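Local coordinates for protein transcriptional regulator (Methanobacterium thermoautotrophicum, PDB 3BPV) that probably binds DNA as a dimeric winged-helix transcription factor of the MarR family, the likely role being repression of its target genes, at residues A[103-106]-A[107-111]; A[115-118]-A[119-122]. All coordinates share one frame; numbering follows the deposited sequence.

Contact 1. Residues A[103-106]-A[107-111]; sequences VEER and WEDLL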
loop_
_atom_site.group_PDB
_atom_site.type_symbol
_atom_site.label_atom_id
_atom_site.label_comp_id
_atom_site.label_asym_id
_atom_site.label_seq_id
_atom_site.Cartn_x
_atom_site.Cartn_y
_atom_site.Cartn_z
ATOM N N VAL A 103 12.099 4.391 13.759
ATOM C CA VAL A 103 10.643 4.478 13.771
ATOM C C VAL A 103 10.054 3.130 13.342
ATOM O O VAL A 103 9.053 2.684 13.906
ATOM C CB VAL A 103 10.158 5.607 12.838
ATOM C CG1 VAL A 103 8.643 5.535 12.656
ATOM C CG2 VAL A 103 10.559 6.960 13.436
ATOM N N GLU A 104 10.681 2.478 12.364
ATOM C CA GLU A 104 10.203 1.169 11.915
ATOM C C GLU A 104 10.254 0.179 13.071
ATOM O O GLU A 104 9.320 -0.593 13.285
ATOM C CB GLU A 104 11.058 0.624 10.764
ATOM C CG GLU A 104 10.856 1.290 9.407
ATOM C CD GLU A 104 9.433 1.159 8.883
ATOM O OE1 GLU A 104 8.716 0.223 9.299
ATOM O OE2 GLU A 104 9.038 1.991 8.042
ATOM N N GLU A 105 11.357 0.203 13.817
ATOM C CA GLU A 105 11.544 -0.685 14.959
ATOM C C GLU A 105 10.478 -0.436 16.023
ATOM O O GLU A 105 9.907 -1.378 16.575
ATOM C CB GLU A 105 12.936 -0.470 15.563
ATOM C CG GLU A 105 13.263 -1.396 16.723
ATOM C CD GLU A 105 14.639 -1.127 17.306
ATOM O OE1 GLU A 105 15.633 -1.178 16.549
ATOM O OE2 GLU A 105 14.726 -0.866 18.523
ATOM N N ARG A 106 10.221 0.835 16.320
ATOM C CA ARG A 106 9.216 1.190 17.314
ATOM C C ARG A 106 7.832 0.702 16.887
ATOM O O ARG A 106 7.057 0.204 17.706
ATOM C CB ARG A 106 9.187 2.710 17.530
ATOM C CG ARG A 106 10.415 3.275 18.239
ATOM C CD ARG A 106 10.332 4.795 18.330
ATOM N NE ARG A 106 9.106 5.229 18.997
ATOM C CZ ARG A 106 8.715 6.496 19.099
ATOM N NH1 ARG A 106 9.453 7.466 18.576
ATOM N NH2 ARG A 106 7.585 6.793 19.725
ATOM N N TRP A 107 7.511 0.858 15.605
ATOM C CA TRP A 107 6.215 0.416 15.106
ATOM C C TRP A 107 6.086 -1.097 15.282
ATOM O O TRP A 107 5.066 -1.595 15.759
ATOM C CB TRP A 107 6.057 0.785 13.628
ATOM C CG TRP A 107 4.800 0.252 13.028
ATOM C CD1 TRP A 107 3.526 0.683 13.265
ATOM C CD2 TRP A 107 4.690 -0.861 12.132
ATOM N NE1 TRP A 107 2.630 -0.097 12.571
ATOM C CE2 TRP A 107 3.317 -1.052 11.869
ATOM C CE3 TRP A 107 5.621 -1.719 11.529
ATOM C CZ2 TRP A 107 2.849 -2.066 11.028
ATOM C CZ3 TRP A 107 5.155 -2.731 10.693
ATOM C CH2 TRP A 107 3.781 -2.893 10.452
ATOM N N GLU A 108 7.130 -1.824 14.908
ATOM C CA GLU A 108 7.116 -3.277 15.038
ATOM C C GLU A 108 6.959 -3.709 16.490
ATOM O O GLU A 108 6.191 -4.626 16.792
ATOM C CB GLU A 108 8.397 -3.879 14.447
ATOM C CG GLU A 108 8.406 -3.892 12.929
ATOM C CD GLU A 108 9.644 -4.542 12.340
ATOM O OE1 GLU A 108 10.022 -5.640 12.805
ATOM O OE2 GLU A 108 10.225 -3.958 11.400
ATOM N N ASP A 109 7.674 -3.048 17.398
ATOM C CA ASP A 109 7.574 -3.417 18.804
ATOM C C ASP A 109 6.152 -3.228 19.321
ATOM O O ASP A 109 5.639 -4.063 20.074
ATOM C CB ASP A 109 8.554 -2.603 19.660
ATOM C CG ASP A 109 10.004 -2.944 19.365
ATOM O OD1 ASP A 109 10.261 -4.058 18.872
ATOM O OD2 ASP A 109 10.887 -2.105 19.640
ATOM N N LEU A 110 5.518 -2.134 18.919
ATOM C CA LEU A 110 4.146 -1.865 19.335
ATOM C C LEU A 110 3.191 -2.908 18.753
ATOM O O LEU A 110 2.316 -3.422 19.444
ATOM C CB LEU A 110 3.718 -0.467 18.881
ATOM C CG LEU A 110 4.304 0.731 19.636
ATOM C CD1 LEU A 110 4.081 1.994 18.829
ATOM C CD2 LEU A 110 3.656 0.854 21.005
ATOM N N LEU A 111 3.368 -3.213 17.473
ATOM C CA LEU A 111 2.516 -4.182 16.798
ATOM C C LEU A 111 2.598 -5.575 17.427
ATOM O O LEU A 111 1.591 -6.269 17.557
ATOM C CB LEU A 111 2.914 -4.274 15.324
ATOM C CG LEU A 111 1.874 -4.922 14.403
ATOM C CD1 LEU A 111 0.764 -3.923 14.130
ATOM C CD2 LEU A 111 2.513 -5.359 13.102
HETATM O O HOH W 1 8.558 -2.444 9.717
HETATM O O HOH W 2 13.597 -2.748 19.935
#
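Glu104 and Glu108, joined by a backbone bond and a bridging water, and Glu105 and Asp109, whose side chains meet, lie one turn apart in helix 97-111, making this a local contact within a single helix that lies against helix 3-21 and the second subunit. Four successive i to i+4 backbone bonds carry it, from Trp107 N to Val103 O at 2.9 Å through to Leu110 N to Arg106 O at 3.1 Å. On the solvent side the carboxylates of Glu105 and Asp109 are turned 55° apart, with OE2 and OD2 separated by 4.2 Å. The like charges are bridged by a water that donates to both, at 2.6 Å from Glu105 OE2 and 2.8 Å from Asp109 OD2. A second water joins Glu104 OE1 (2.7 Å) to Glu108 OE2, which also accepts from the backbone N of Leu3 of the second subunit; Glu104 OE2 is hydrogen-bonded to His14 NE2. In MarR proteins the terminal helices build the dimerisation domain; consistent with this, Glu108, Trp107 and Leu111 all reach the second subunit. With CG anti to the backbone N (chi1 175°), Trp107 directs its indole away from the preceding turn: NE1 bonds Ser13 OG, the ring meets His14 edge-to-face, and Met137 of the second subunit packs on it. Arg106, bent at chi3 (56°), forms a salt bridge with Glu21 through NH2.

Contact 2. Residues A[115-118]-A[119-122]; sequences FTED and ERKL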
loop_
_atom_site.group_PDB
_atom_site.type_symbol
_atom_site.label_atom_id
_atom_site.label_comp_id
_atom_site.label_asym_id
_atom_site.label_seq_id
_atom_site.Cartn_x
_atom_site.Cartn_y
_atom_site.Cartn_z
ATOM N N PHE A 115 2.681 -10.599 21.322
ATOM C CA PHE A 115 3.260 -11.782 20.691
ATOM C C PHE A 115 4.453 -12.264 21.500
ATOM O O PHE A 115 5.225 -11.448 22.008
ATOM C CB PHE A 115 3.776 -11.446 19.289
ATOM C CG PHE A 115 2.786 -11.684 18.186
ATOM C CD1 PHE A 115 1.517 -11.127 18.236
ATOM C CD2 PHE A 115 3.145 -12.449 17.079
ATOM C CE1 PHE A 115 0.610 -11.327 17.196
ATOM C CE2 PHE A 115 2.241 -12.655 16.030
ATOM C CZ PHE A 115 0.977 -12.094 16.091
ATOM N N THR A 116 4.614 -13.576 21.631
ATOM C CA THR A 116 5.795 -14.064 22.324
ATOM C C THR A 116 6.891 -13.897 21.283
ATOM O O THR A 116 6.608 -13.747 20.092
ATOM C CB THR A 116 5.703 -15.547 22.680
ATOM O OG1 THR A 116 5.640 -16.319 21.474
ATOM C CG2 THR A 116 4.478 -15.816 23.525
ATOM N N GLU A 117 8.144 -13.926 21.712
ATOM C CA GLU A 117 9.234 -13.764 20.770
ATOM C C GLU A 117 9.237 -14.882 19.726
ATOM O O GLU A 117 9.552 -14.643 18.556
ATOM C CB GLU A 117 10.567 -13.718 21.520
ATOM C CG GLU A 117 11.706 -13.134 20.705
ATOM C CD GLU A 117 11.411 -11.719 20.229
ATOM O OE1 GLU A 117 11.097 -10.849 21.071
ATOM O OE2 GLU A 117 11.495 -11.471 19.009
ATOM N N ASP A 118 8.882 -16.099 20.135
ATOM C CA ASP A 118 8.851 -17.218 19.192
ATOM C C ASP A 118 7.807 -16.987 18.103
ATOM O O ASP A 118 8.026 -17.349 16.946
ATOM C CB ASP A 118 8.552 -18.542 19.904
ATOM C CG ASP A 118 9.704 -19.016 20.768
ATOM O OD1 ASP A 118 10.849 -19.043 20.272
ATOM O OD2 ASP A 118 9.464 -19.373 21.938
ATOM N N GLU A 119 6.671 -16.400 18.472
ATOM C CA GLU A 119 5.620 -16.120 17.499
ATOM C C GLU A 119 6.092 -15.040 16.533
ATOM O O GLU A 119 5.852 -15.125 15.335
ATOM C CB GLU A 119 4.337 -15.653 18.193
ATOM C CG GLU A 119 3.615 -16.720 19.008
ATOM C CD GLU A 119 2.357 -16.183 19.661
ATOM O OE1 GLU A 119 2.425 -15.108 20.298
ATOM O OE2 GLU A 119 1.299 -16.835 19.537
ATOM N N ARG A 120 6.767 -14.020 17.050
ATOM C CA ARG A 120 7.260 -12.945 16.197
ATOM C C ARG A 120 8.277 -13.491 15.197
ATOM O O ARG A 120 8.279 -13.114 14.024
ATOM C CB ARG A 120 7.906 -11.839 17.046
ATOM C CG ARG A 120 8.584 -10.741 16.223
ATOM C CD ARG A 120 9.523 -9.917 17.090
ATOM N NE ARG A 120 10.305 -8.963 16.308
ATOM C CZ ARG A 120 11.327 -8.268 16.795
ATOM N NH1 ARG A 120 11.689 -8.423 18.060
ATOM N NH2 ARG A 120 11.989 -7.420 16.019
ATOM N N LYS A 121 9.147 -14.378 15.669
ATOM C CA LYS A 121 10.161 -14.984 14.815
ATOM C C LYS A 121 9.510 -15.850 13.732
ATOM O O LYS A 121 9.929 -15.839 12.573
ATOM C CB LYS A 121 11.106 -15.834 15.666
ATOM C CG LYS A 121 12.293 -16.413 14.916
ATOM C CD LYS A 121 13.218 -17.172 15.860
ATOM C CE LYS A 121 14.409 -17.759 15.123
ATOM N NZ LYS A 121 15.326 -18.464 16.056
ATOM N N LEU A 122 8.492 -16.616 14.112
ATOM C CA LEU A 122 7.798 -17.469 13.158
ATOM C C LEU A 122 7.068 -16.622 12.126
ATOM O O LEU A 122 7.075 -16.944 10.938
ATOM C CB LEU A 122 6.796 -18.373 13.879
ATOM C CG LEU A 122 6.006 -19.315 12.969
ATOM C CD1 LEU A 122 6.952 -20.238 12.219
ATOM C CD2 LEU A 122 5.033 -20.128 13.809
#
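Lys121 N donates to Glu117 O at 2.9 Å, an i to i+4 bond in the first turn of helix 117-136. Ahead of it, Thr116 occupies the N-cap and forms a capping box with Glu119: Glu119 N gives its hydrogen to Thr116 OG1 over 3.2 Å, while Thr116 N donates to Glu119 OE1 over 3.0 Å. The second bond is fairly straight (166°) and reaches the anti side of the carboxylate. A chi1 of 64° sets OG1 between the backbone N and the carbonyl carbon, within reach of the amide it caps. The Phe115 ring crosses the Glu119 side chain at about a right angle, CD2 lying 3.6 Å from Glu119 CB. On another side of the turn, Glu117 and Arg120 run alongside each other in a salt bridge; the hydrogen bond within it, from Arg120 NH1 to Glu117 OE2 (3.2 Å), is weak, with an N-H...O angle of 131°. Arg129 of the second subunit takes Glu119 OE2 in a salt bridge and makes a cation-pi contact with Phe115. Within the chain Phe115 meets Phe112 edge-to-face in the connection from helix 97-111; toward the second subunit it packs on Leu130 of that chain, and Leu122 touches Leu122 of the second subunit.

Overall arrangement
Contact 1 precedes contact 2 along the chain: helix 97-111 ends with residues 107-111, and a short connection leads into helix 117-136, contact 2 spanning its N-cap and first turns. The two centres are about 14 Å apart, on the same side of the chain's centre, from which they lie about 15 and 24 Å away respectively. They touch through packing of Glu108 OE1 and Arg120 NH2, 4.2 Å apart. Contact 1 is partly buried, whereas contact 2 is at the surface, yet Leu130 of the second subunit packs on Leu111 and Phe115 alike. Together they lie on either side of the connection between the two helices, a part of the chain that touches the second subunit, apart from the two-stranded sheet of the winged-helix region.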